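Local coordinates for mannose-specific lectin (Galanthus nivalis, PDB 1JPC), which binds alpha-linked mannose as a homotetrameric bulb lectin, with high affinity for alpha-1,3-linked mannose oligomers, and shows antiviral activity, at residues Gly13-Tyr18 with Val22-Glu27; Leu31-Tyr34 with Pro39-Ala42; Ile87-Lys90 with Ile96-Thr99. One frame throughout, in Å; residues are numbered along the deposited sequence.

Interaction 1 (Gly13-Tyr18 with Val22-Glu27); sequences GEFLNY and VFIMQE. With MAN (alpha-D-mannopyranose), chain D; MAN (alpha-D-mannopyranose), chain B.
Gly-13 N donates to Met-25 O at 2.8 Å, and this bond is the outermost of four that fasten residues 13-18 to residues 22-27. The bond bends moderately at the hydrogen (155°), although the donor lies nearly on the line of the carbonyl. Gly-13 has a positive phi of 83°, a backbone shape in which a CB would press on the preceding carbonyl oxygen. Met-25 is gripped through both of its backbone polar atoms, since its N returns a straighter bond to Glu-14 O at 3.1 Å. Further along, Leu-16 and Phe-23 form an antiparallel hydrogen-bonded pair, in which Leu-16 N meets Phe-23 O and Phe-23 N meets Leu-16 O, both at 2.9 Å.

Phe-15 with Ile-24 and Asn-17 with Val-22, the non-hydrogen-bonded pairs on either side, put their side chains on one face. There the CB of Phe-15 does most of the touching: it rests 3.8 Å from Ile-24 CB and 3.9 Å from Val-22 CG1. With chi1 at 53°, the Phe-15 ring is tucked over its own backbone, and from there it leads away from the partner strand, leaving the branched chains to pack on its root. Ile-24 extends away from the turn, its CG1 3.5 Å from Glu-14 O and its CD1 near Gly-13 O. On the opposite face, Leu-16 and Phe-23 lie side by side and point the same way, meeting at Leu-16 CD1 and Phe-23 CD2, 4.1 Å apart.

The hairpin forms one side of a four-stranded antiparallel sheet, with strand 15-18 the outermost strand of that sheet within this chain and strand 21-25 bonded on its other edge to strand 31-35. Phe-23 packs against Leu-31, Leu-33 and Leu-88, while Phe-15 and Val-22 touch Ser-20 of the second subunit.

Interaction 2 (Leu31-Tyr34 with Pro39-Ala42); sequences LVLY and PIWA. With MAN (alpha-D-mannopyranose), chain C; MAN (alpha-D-mannopyranose), chain B.
Pro-39 sets its ring against Tyr-34, with CG 3.8 Å from Tyr-34 CE1, and the two side chains slant past one another. Val-32 fits into the angle between them. Its CG1 sits 3.5 Å above one face of the Tyr-34 ring, offset toward the rim, and reaches 4.1 Å to Pro-39 CB, so one methyl branch touches both the aromatic ring and the proline. The other branch, CG2, abuts Ala-42 CB, the smallest bump on this face. The shape suits the sugar: Pro-39 and Ala-42 offer low apolar surfaces to one mannose, and Tyr-34 OH shares a 2.8 Å hydrogen bond with O4 of a second. The side chain of Gln-26 also lies close to this hydroxyl.

On the reverse face Leu-33 and Trp-41 form a hydrogen-bonded pair whose CB atoms are 4.0 Å apart. Trp-41, its CG anti to the backbone N (chi1 -178°), swings its indole along the strands until CZ3 lies 3.9 Å from Leu-31 O. Leu-33 CD2 turns instead to Ile-40 CG2. The backbone register shifts here by one residue: Leu-33 N bonds almost straight to Trp-41 O at 2.8 Å, while Leu-33 O takes a short bond from Ile-40 N at 2.7 Å and a weak one from Trp-41 N. On the same side Leu-33 and Trp-41 also touch threonines of the third subunit.

Ile-40 and Trp-41 thus both stand opposite Leu-33, a classic beta bulge in the hairpin. Together with Gln-26, Asp-28 and Asn-30, Val-32 and Tyr-34 spell out the Gln-x-Asp-x-Asn-x-Val-x-Tyr mannose-binding motif of the monocot lectins and their beta-prism II fold.

Interaction 3 (Ile87-Lys90 with Ile96-Thr99); sequences ILQK and IYGT. With MAN (alpha-D-mannopyranose), chain E.
Gln-89 and Tyr-97 join their polar ends across the hairpin of strands 84-88 and 94-103, forming a mannose site of the bulb-lectin fold. The glutamine can be followed outward. Its CB points toward residues 96-99, and with chi1 at -43° the chain leaves beside the backbone N and runs extended beyond CG, so the amide is carried out to meet the tyrosine coming from the opposite direction. CD passes 3.7 Å from Tyr-97 OH. At the tip the two amide atoms divide the work. OE1 lies at the ring edge, close to the plane of the phenol, and accepts the Tyr-97 OH proton at 2.7 Å on a lone pair in the carbonyl plane. NE2 faces the sugar, giving a nearly straight bond (170°) to mannose O3 at 3.1 Å and a weak, bent one to O2, and it is also bonded to Asp-91 OD1. The amide and ring planes are only 16° apart, so the pair forms an almost flat unit that meets the sugar with its polar edge.

Tyr-97 OH, having given its proton to the glutamine, accepts one from mannose O4 at 2.8 Å. Ile-96 and Tyr-97 also pair with a strand of the third subunit, extending the sheet across the interface. Below the polar tips the Tyr-97 and Ile-87 side chains cross at about a right angle, with Ile-87 CD1 4.0 Å from Tyr-97 CD1.

Overall arrangement
Interactions 1 and 2 belong to one four-stranded sheet: strand 21-25 of the first hairpin lies next to strand 31-35 of the second, Val-22 O lies in probable hydrogen-bonding reach of Tyr-34 N, and both reach the same mannose. Interaction 3 lies in a separate sheet, three-stranded within this chain and continued by the third subunit, its centre about 15 and 16 Å from the centres of interactions 1 and 2, and Leu-88 packs against both. All three contacts are largely buried, but their chemistry differs. Interaction 1 is held mainly by backbone bonds and apolar packing, with its sugar-touching residue at one end. Interaction 2 combines a bulged backbone with a moulded pocket wall. Interaction 3 depends on side chains and buries the least surface.

Interaction 1 (Gly13-Tyr18 with Val22-Glu27)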
loop_
_atom_site.group_PDB
_atom_site.type_symbol
_atom_site.label_atom_id
_atom_site.label_comp_id
_atom_site.label_asym_id
_atom_site.label_seq_id
_atom_site.Cartn_x
_atom_site.Cartn_y
_atom_site.Cartn_z
ATOM N N GLY A 13 -16.295 -4.596 -11.845
ATOM C CA GLY A 13 -16.102 -3.568 -10.841
ATOM C C GLY A 13 -14.806 -3.687 -10.057
ATOM O O GLY A 13 -14.465 -2.763 -9.313
ATOM N N GLU A 14 -14.104 -4.815 -10.178
ATOM C CA GLU A 14 -12.836 -5.003 -9.475
ATOM C C GLU A 14 -11.693 -4.383 -10.274
ATOM O O GLU A 14 -11.817 -4.163 -11.481
ATOM C CB GLU A 14 -12.582 -6.471 -9.167
ATOM C CG GLU A 14 -13.598 -7.043 -8.204
ATOM C CD GLU A 14 -13.171 -8.363 -7.619
ATOM O OE1 GLU A 14 -12.598 -9.207 -8.346
ATOM O OE2 GLU A 14 -13.401 -8.559 -6.412
ATOM N N PHE A 15 -10.564 -4.145 -9.617
ATOM C CA PHE A 15 -9.452 -3.472 -10.275
ATOM C C PHE A 15 -8.098 -3.695 -9.620
ATOM O O PHE A 15 -7.991 -4.249 -8.523
ATOM C CB PHE A 15 -9.720 -1.951 -10.228
ATOM C CG PHE A 15 -10.012 -1.439 -8.830
ATOM C CD1 PHE A 15 -8.975 -1.106 -7.959
ATOM C CD2 PHE A 15 -11.322 -1.411 -8.347
ATOM C CE1 PHE A 15 -9.239 -0.771 -6.630
ATOM C CE2 PHE A 15 -11.592 -1.078 -7.026
ATOM C CZ PHE A 15 -10.547 -0.761 -6.165
ATOM N N LEU A 16 -7.078 -3.223 -10.324
ATOM C CA LEU A 16 -5.704 -3.217 -9.856
ATOM C C LEU A 16 -5.488 -1.710 -9.669
ATOM O O LEU A 16 -6.065 -0.895 -10.405
ATOM C CB LEU A 16 -4.738 -3.734 -10.927
ATOM C CG LEU A 16 -4.819 -5.193 -11.377
ATOM C CD1 LEU A 16 -3.668 -5.455 -12.343
ATOM C CD2 LEU A 16 -4.738 -6.133 -10.178
ATOM N N ASN A 17 -4.701 -1.326 -8.675
ATOM C CA ASN A 17 -4.456 0.085 -8.441
ATOM C C ASN A 17 -3.045 0.320 -7.926
ATOM O O ASN A 17 -2.419 -0.558 -7.335
ATOM C CB ASN A 17 -5.477 0.654 -7.440
ATOM C CG ASN A 17 -5.269 0.127 -6.031
ATOM O OD1 ASN A 17 -5.670 -0.994 -5.702
ATOM N ND2 ASN A 17 -4.601 0.924 -5.196
ATOM N N TYR A 18 -2.535 1.505 -8.225
ATOM C CA TYR A 18 -1.229 1.927 -7.770
ATOM C C TYR A 18 -1.231 3.447 -7.869
ATOM O O TYR A 18 -1.374 4.003 -8.960
ATOM C CB TYR A 18 -0.112 1.346 -8.640
ATOM C CG TYR A 18 1.239 1.771 -8.127
ATOM C CD1 TYR A 18 1.883 1.041 -7.128
ATOM C CD2 TYR A 18 1.824 2.959 -8.566
ATOM C CE1 TYR A 18 3.072 1.488 -6.572
ATOM C CE2 TYR A 18 3.007 3.418 -8.016
ATOM C CZ TYR A 18 3.627 2.678 -7.021
ATOM O OH TYR A 18 4.812 3.124 -6.491
ATOM N N VAL A 22 -5.638 3.332 -12.042
ATOM C CA VAL A 22 -6.641 2.299 -11.796
ATOM C C VAL A 22 -6.905 1.533 -13.093
ATOM O O VAL A 22 -7.220 2.121 -14.125
ATOM C CB VAL A 22 -7.977 2.895 -11.261
ATOM C CG1 VAL A 22 -9.008 1.781 -11.046
ATOM C CG2 VAL A 22 -7.741 3.651 -9.944
ATOM N N PHE A 23 -6.686 0.228 -13.050
ATOM C CA PHE A 23 -6.897 -0.646 -14.200
ATOM C C PHE A 23 -8.153 -1.406 -13.771
ATOM O O PHE A 23 -8.085 -2.314 -12.939
ATOM C CB PHE A 23 -5.697 -1.587 -14.346
ATOM C CG PHE A 23 -5.665 -2.351 -15.639
ATOM C CD1 PHE A 23 -5.789 -1.687 -16.862
ATOM C CD2 PHE A 23 -5.492 -3.733 -15.638
ATOM C CE1 PHE A 23 -5.741 -2.386 -18.062
ATOM C CE2 PHE A 23 -5.443 -4.442 -16.839
ATOM C CZ PHE A 23 -5.569 -3.764 -18.052
ATOM N N ILE A 24 -9.295 -1.020 -14.328
ATOM C CA ILE A 24 -10.559 -1.602 -13.919
ATOM C C ILE A 24 -11.368 -2.371 -14.969
ATOM O O ILE A 24 -11.448 -1.975 -16.136
ATOM C CB ILE A 24 -11.440 -0.486 -13.271
ATOM C CG1 ILE A 24 -12.749 -1.057 -12.724
ATOM C CG2 ILE A 24 -11.693 0.643 -14.279
ATOM C CD1 ILE A 24 -13.571 -0.048 -11.970
ATOM N N MET A 25 -11.963 -3.480 -14.528
ATOM C CA MET A 25 -12.822 -4.304 -15.365
ATOM C C MET A 25 -14.228 -3.726 -15.164
ATOM O O MET A 25 -14.913 -4.072 -14.196
ATOM C CB MET A 25 -12.792 -5.762 -14.885
ATOM C CG MET A 25 -13.708 -6.720 -15.669
ATOM S SD MET A 25 -13.204 -6.966 -17.408
ATOM C CE MET A 25 -14.137 -5.710 -18.270
ATOM N N GLN A 26 -14.645 -2.825 -16.050
ATOM C CA GLN A 26 -15.959 -2.191 -15.916
ATOM C C GLN A 26 -17.171 -3.070 -16.203
ATOM O O GLN A 26 -17.066 -4.108 -16.870
ATOM C CB GLN A 26 -16.019 -0.917 -16.744
ATOM C CG GLN A 26 -15.009 0.112 -16.303
ATOM C CD GLN A 26 -15.055 1.359 -17.139
ATOM O OE1 GLN A 26 -15.651 1.383 -18.210
ATOM N NE2 GLN A 26 -14.436 2.415 -16.649
ATOM N N GLU A 27 -18.326 -2.652 -15.691
ATOM C CA GLU A 27 -19.545 -3.419 -15.887
ATOM C C GLU A 27 -20.030 -3.386 -17.323
ATOM O O GLU A 27 -20.779 -4.261 -17.745
ATOM C CB GLU A 27 -20.658 -3.008 -14.920
ATOM C CG GLU A 27 -21.750 -4.083 -14.846
ATOM C CD GLU A 27 -22.743 -3.898 -13.718
ATOM O OE1 GLU A 27 -22.358 -3.389 -12.642
ATOM O OE2 GLU A 27 -23.918 -4.285 -13.909
HETATM C C1 MAN D . -16.973 5.358 -18.529
HETATM C C2 MAN D . -16.983 4.980 -17.044
HETATM C C3 MAN D . -17.955 3.829 -16.754
HETATM C C4 MAN D . -19.322 4.106 -17.377
HETATM C C5 MAN D . -19.160 4.435 -18.858
HETATM C C6 MAN D . -20.476 4.772 -19.542
HETATM O O2 MAN D . -17.347 6.109 -16.265
HETATM O O3 MAN D . -18.109 3.687 -15.347
HETATM O O4 MAN D . -20.163 2.971 -17.216
HETATM O O5 MAN D . -18.295 5.579 -19.002
HETATM O O6 MAN D . -20.982 6.020 -19.088
HETATM C C1 MAN B . -16.221 4.046 -23.032
HETATM C C2 MAN B . -16.685 3.771 -21.600
HETATM C C3 MAN B . -15.999 4.726 -20.626
HETATM C C4 MAN B . -14.481 4.686 -20.807
HETATM C C5 MAN B . -14.104 4.907 -22.270
HETATM C C6 MAN B . -12.621 4.723 -22.521
HETATM O O1 MAN B . -16.615 5.315 -23.443
HETATM O O2 MAN B . -16.359 2.436 -21.257
HETATM O O3 MAN B . -16.323 4.368 -19.269
HETATM O O4 MAN B . -13.891 5.703 -20.010
HETATM O O5 MAN B . -14.790 3.961 -23.123
HETATM O O6 MAN B . -12.349 4.919 -23.924
#

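Interaction 2 (Leu31-Tyr34 with Pro39-Ala42)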
loop_
_atom_site.group_PDB
_atom_site.type_symbol
_atom_site.label_atom_id
_atom_site.label_comp_id
_atom_site.label_asym_id
_atom_site.label_seq_id
_atom_site.Cartn_x
_atom_site.Cartn_y
_atom_site.Cartn_z
ATOM N N LEU A 31 -12.327 -2.707 -20.482
ATOM C CA LEU A 31 -11.204 -2.816 -19.545
ATOM C C LEU A 31 -10.426 -1.521 -19.746
ATOM O O LEU A 31 -9.872 -1.288 -20.824
ATOM C CB LEU A 31 -10.345 -4.031 -19.880
ATOM C CG LEU A 31 -9.073 -4.257 -19.058
ATOM C CD1 LEU A 31 -9.383 -4.340 -17.573
ATOM C CD2 LEU A 31 -8.429 -5.541 -19.523
ATOM N N VAL A 32 -10.417 -0.662 -18.730
ATOM C CA VAL A 32 -9.777 0.644 -18.853
ATOM C C VAL A 32 -8.702 0.991 -17.832
ATOM O O VAL A 32 -8.828 0.687 -16.648
ATOM C CB VAL A 32 -10.847 1.771 -18.780
ATOM C CG1 VAL A 32 -10.279 3.105 -19.270
ATOM C CG2 VAL A 32 -12.101 1.383 -19.560
ATOM N N LEU A 33 -7.646 1.641 -18.311
ATOM C CA LEU A 33 -6.562 2.113 -17.460
ATOM C C LEU A 33 -6.814 3.608 -17.293
ATOM O O LEU A 33 -6.901 4.340 -18.278
ATOM C CB LEU A 33 -5.202 1.907 -18.124
ATOM C CG LEU A 33 -4.041 2.552 -17.354
ATOM C CD1 LEU A 33 -3.925 1.986 -15.932
ATOM C CD2 LEU A 33 -2.759 2.329 -18.120
ATOM N N TYR A 34 -6.999 4.051 -16.056
ATOM C CA TYR A 34 -7.258 5.452 -15.768
ATOM C C TYR A 34 -6.104 6.066 -15.012
ATOM O O TYR A 34 -5.485 5.394 -14.189
ATOM C CB TYR A 34 -8.478 5.595 -14.855
ATOM C CG TYR A 34 -9.797 5.384 -15.523
ATOM C CD1 TYR A 34 -10.395 6.412 -16.250
ATOM C CD2 TYR A 34 -10.450 4.152 -15.446
ATOM C CE1 TYR A 34 -11.612 6.222 -16.890
ATOM C CE2 TYR A 34 -11.672 3.948 -16.082
ATOM C CZ TYR A 34 -12.244 4.989 -16.803
ATOM O OH TYR A 34 -13.451 4.807 -17.437
ATOM N N PRO A 39 -8.964 8.463 -19.173
ATOM C CA PRO A 39 -8.753 7.105 -19.695
ATOM C C PRO A 39 -7.442 7.162 -20.477
ATOM O O PRO A 39 -7.277 8.007 -21.363
ATOM C CB PRO A 39 -9.933 6.919 -20.659
ATOM C CG PRO A 39 -10.930 7.910 -20.226
ATOM C CD PRO A 39 -10.099 9.101 -19.845
ATOM N N ILE A 40 -6.489 6.316 -20.108
ATOM C CA ILE A 40 -5.188 6.275 -20.766
ATOM C C ILE A 40 -5.138 5.162 -21.812
ATOM O O ILE A 40 -4.473 5.293 -22.835
ATOM C CB ILE A 40 -4.050 6.073 -19.720
ATOM C CG1 ILE A 40 -3.967 7.292 -18.819
ATOM C CG2 ILE A 40 -2.707 5.897 -20.382
ATOM C CD1 ILE A 40 -3.928 8.591 -19.587
ATOM N N TRP A 41 -5.878 4.087 -21.571
ATOM C CA TRP A 41 -5.895 2.937 -22.465
ATOM C C TRP A 41 -7.183 2.170 -22.207
ATOM O O TRP A 41 -7.688 2.169 -21.086
ATOM C CB TRP A 41 -4.695 2.034 -22.134
ATOM C CG TRP A 41 -4.556 0.821 -23.001
ATOM C CD1 TRP A 41 -3.880 0.736 -24.186
ATOM C CD2 TRP A 41 -5.101 -0.482 -22.756
ATOM N NE1 TRP A 41 -3.975 -0.535 -24.694
ATOM C CE2 TRP A 41 -4.717 -1.303 -23.838
ATOM C CE3 TRP A 41 -5.876 -1.033 -21.729
ATOM C CZ2 TRP A 41 -5.087 -2.647 -23.922
ATOM C CZ3 TRP A 41 -6.242 -2.370 -21.815
ATOM C CH2 TRP A 41 -5.846 -3.161 -22.906
ATOM N N ALA A 42 -7.703 1.507 -23.231
ATOM C CA ALA A 42 -8.919 0.718 -23.083
ATOM C C ALA A 42 -8.947 -0.341 -24.171
ATOM O O ALA A 42 -8.225 -0.234 -25.169
ATOM C CB ALA A 42 -10.161 1.612 -23.170
HETATM C C1 MAN C . -11.802 6.179 -24.197
HETATM C C2 MAN C . -12.058 6.540 -25.654
HETATM C C3 MAN C . -11.291 5.595 -26.580
HETATM C C4 MAN C . -9.816 5.502 -26.187
HETATM C C5 MAN C . -9.642 5.263 -24.681
HETATM C C6 MAN C . -8.202 5.439 -24.242
HETATM O O2 MAN C . -11.650 7.881 -25.889
HETATM O O3 MAN C . -11.381 6.064 -27.915
HETATM O O4 MAN C . -9.207 4.442 -26.914
HETATM O O5 MAN C . -10.412 6.217 -23.929
HETATM O O6 MAN C . -7.773 6.778 -24.444
HETATM C C1 MAN B . -16.221 4.046 -23.032
HETATM C C2 MAN B . -16.685 3.771 -21.600
HETATM C C3 MAN B . -15.999 4.726 -20.626
HETATM C C4 MAN B . -14.481 4.686 -20.807
HETATM C C5 MAN B . -14.104 4.907 -22.270
HETATM C C6 MAN B . -12.621 4.723 -22.521
HETATM O O1 MAN B . -16.615 5.315 -23.443
HETATM O O2 MAN B . -16.359 2.436 -21.257
HETATM O O3 MAN B . -16.323 4.368 -19.269
HETATM O O4 MAN B . -13.891 5.703 -20.010
HETATM O O5 MAN B . -14.790 3.961 -23.123
HETATM O O6 MAN B . -12.349 4.919 -23.924
#

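Interaction 3 (Ile87-Lys90 with Ile96-Thr99)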
loop_
_atom_site.group_PDB
_atom_site.type_symbol
_atom_site.label_atom_id
_atom_site.label_comp_id
_atom_site.label_asym_id
_atom_site.label_seq_id
_atom_site.Cartn_x
_atom_site.Cartn_y
_atom_site.Cartn_z
ATOM N N ILE A 87 1.070 -6.982 -14.042
ATOM C CA ILE A 87 1.356 -5.916 -13.097
ATOM C C ILE A 87 1.036 -4.518 -13.599
ATOM O O ILE A 87 1.328 -4.186 -14.752
ATOM C CB ILE A 87 2.871 -5.915 -12.718
ATOM C CG1 ILE A 87 3.317 -7.303 -12.279
ATOM C CG2 ILE A 87 3.156 -4.905 -11.592
ATOM C CD1 ILE A 87 4.791 -7.380 -11.993
ATOM N N LEU A 88 0.389 -3.725 -12.745
ATOM C CA LEU A 88 0.114 -2.318 -13.042
ATOM C C LEU A 88 1.330 -1.689 -12.356
ATOM O O LEU A 88 1.379 -1.570 -11.125
ATOM C CB LEU A 88 -1.184 -1.830 -12.383
ATOM C CG LEU A 88 -1.389 -0.309 -12.203
ATOM C CD1 LEU A 88 -0.987 0.472 -13.434
ATOM C CD2 LEU A 88 -2.840 -0.021 -11.859
ATOM N N GLN A 89 2.331 -1.349 -13.159
ATOM C CA GLN A 89 3.591 -0.816 -12.654
ATOM C C GLN A 89 3.588 0.640 -12.232
ATOM O O GLN A 89 2.747 1.434 -12.650
ATOM C CB GLN A 89 4.716 -1.034 -13.683
ATOM C CG GLN A 89 4.725 -2.408 -14.331
ATOM C CD GLN A 89 5.937 -2.667 -15.212
ATOM O OE1 GLN A 89 6.352 -3.809 -15.362
ATOM N NE2 GLN A 89 6.506 -1.617 -15.798
ATOM N N LYS A 90 4.591 0.988 -11.433
ATOM C CA LYS A 90 4.765 2.347 -10.954
ATOM C C LYS A 90 5.009 3.345 -12.095
ATOM O O LYS A 90 4.769 4.548 -11.932
ATOM C CB LYS A 90 5.903 2.403 -9.923
ATOM C CG LYS A 90 7.265 1.983 -10.435
ATOM C CD LYS A 90 8.265 1.958 -9.301
ATOM C CE LYS A 90 9.668 1.638 -9.792
ATOM N NZ LYS A 90 10.608 1.514 -8.635
ATOM N N ILE A 96 2.613 -8.021 -18.588
ATOM C CA ILE A 96 2.481 -9.438 -18.225
ATOM C C ILE A 96 3.908 -10.021 -18.269
ATOM O O ILE A 96 4.615 -9.847 -19.263
ATOM C CB ILE A 96 1.610 -10.238 -19.238
ATOM C CG1 ILE A 96 0.146 -9.823 -19.153
ATOM C CG2 ILE A 96 1.725 -11.735 -18.980
ATOM C CD1 ILE A 96 -0.737 -10.507 -20.185
ATOM N N TYR A 97 4.357 -10.628 -17.176
ATOM C CA TYR A 97 5.683 -11.240 -17.124
ATOM C C TYR A 97 5.486 -12.714 -16.816
ATOM O O TYR A 97 4.534 -13.089 -16.119
ATOM C CB TYR A 97 6.562 -10.655 -16.008
ATOM C CG TYR A 97 6.998 -9.220 -16.171
ATOM C CD1 TYR A 97 6.218 -8.177 -15.673
ATOM C CD2 TYR A 97 8.222 -8.907 -16.753
ATOM C CE1 TYR A 97 6.651 -6.860 -15.749
ATOM C CE2 TYR A 97 8.666 -7.593 -16.838
ATOM C CZ TYR A 97 7.877 -6.576 -16.333
ATOM O OH TYR A 97 8.314 -5.277 -16.414
ATOM N N GLY A 98 6.401 -13.543 -17.305
ATOM C CA GLY A 98 6.318 -14.972 -17.053
ATOM C C GLY A 98 7.202 -15.750 -18.006
ATOM O O GLY A 98 7.606 -15.219 -19.044
ATOM N N THR A 99 7.523 -16.993 -17.670
ATOM C CA THR A 99 7.077 -17.634 -16.442
ATOM C C THR A 99 8.079 -17.370 -15.325
ATOM O O THR A 99 9.001 -16.570 -15.484
ATOM C CB THR A 99 6.976 -19.163 -16.640
ATOM O OG1 THR A 99 8.157 -19.632 -17.302
ATOM C CG2 THR A 99 5.760 -19.528 -17.471
HETATM C C1 MAN E . 8.698 -0.640 -20.764
HETATM C C2 MAN E . 8.800 -0.668 -19.242
HETATM C C3 MAN E . 9.233 -2.062 -18.767
HETATM C C4 MAN E . 8.322 -3.144 -19.357
HETATM C C5 MAN E . 8.196 -2.987 -20.873
HETATM C C6 MAN E . 7.169 -3.918 -21.485
HETATM O O2 MAN E . 7.540 -0.337 -18.681
HETATM O O3 MAN E . 9.174 -2.126 -17.349
HETATM O O4 MAN E . 8.855 -4.427 -19.055
HETATM O O5 MAN E . 7.792 -1.640 -21.201
HETATM O O6 MAN E . 6.691 -3.414 -22.725
#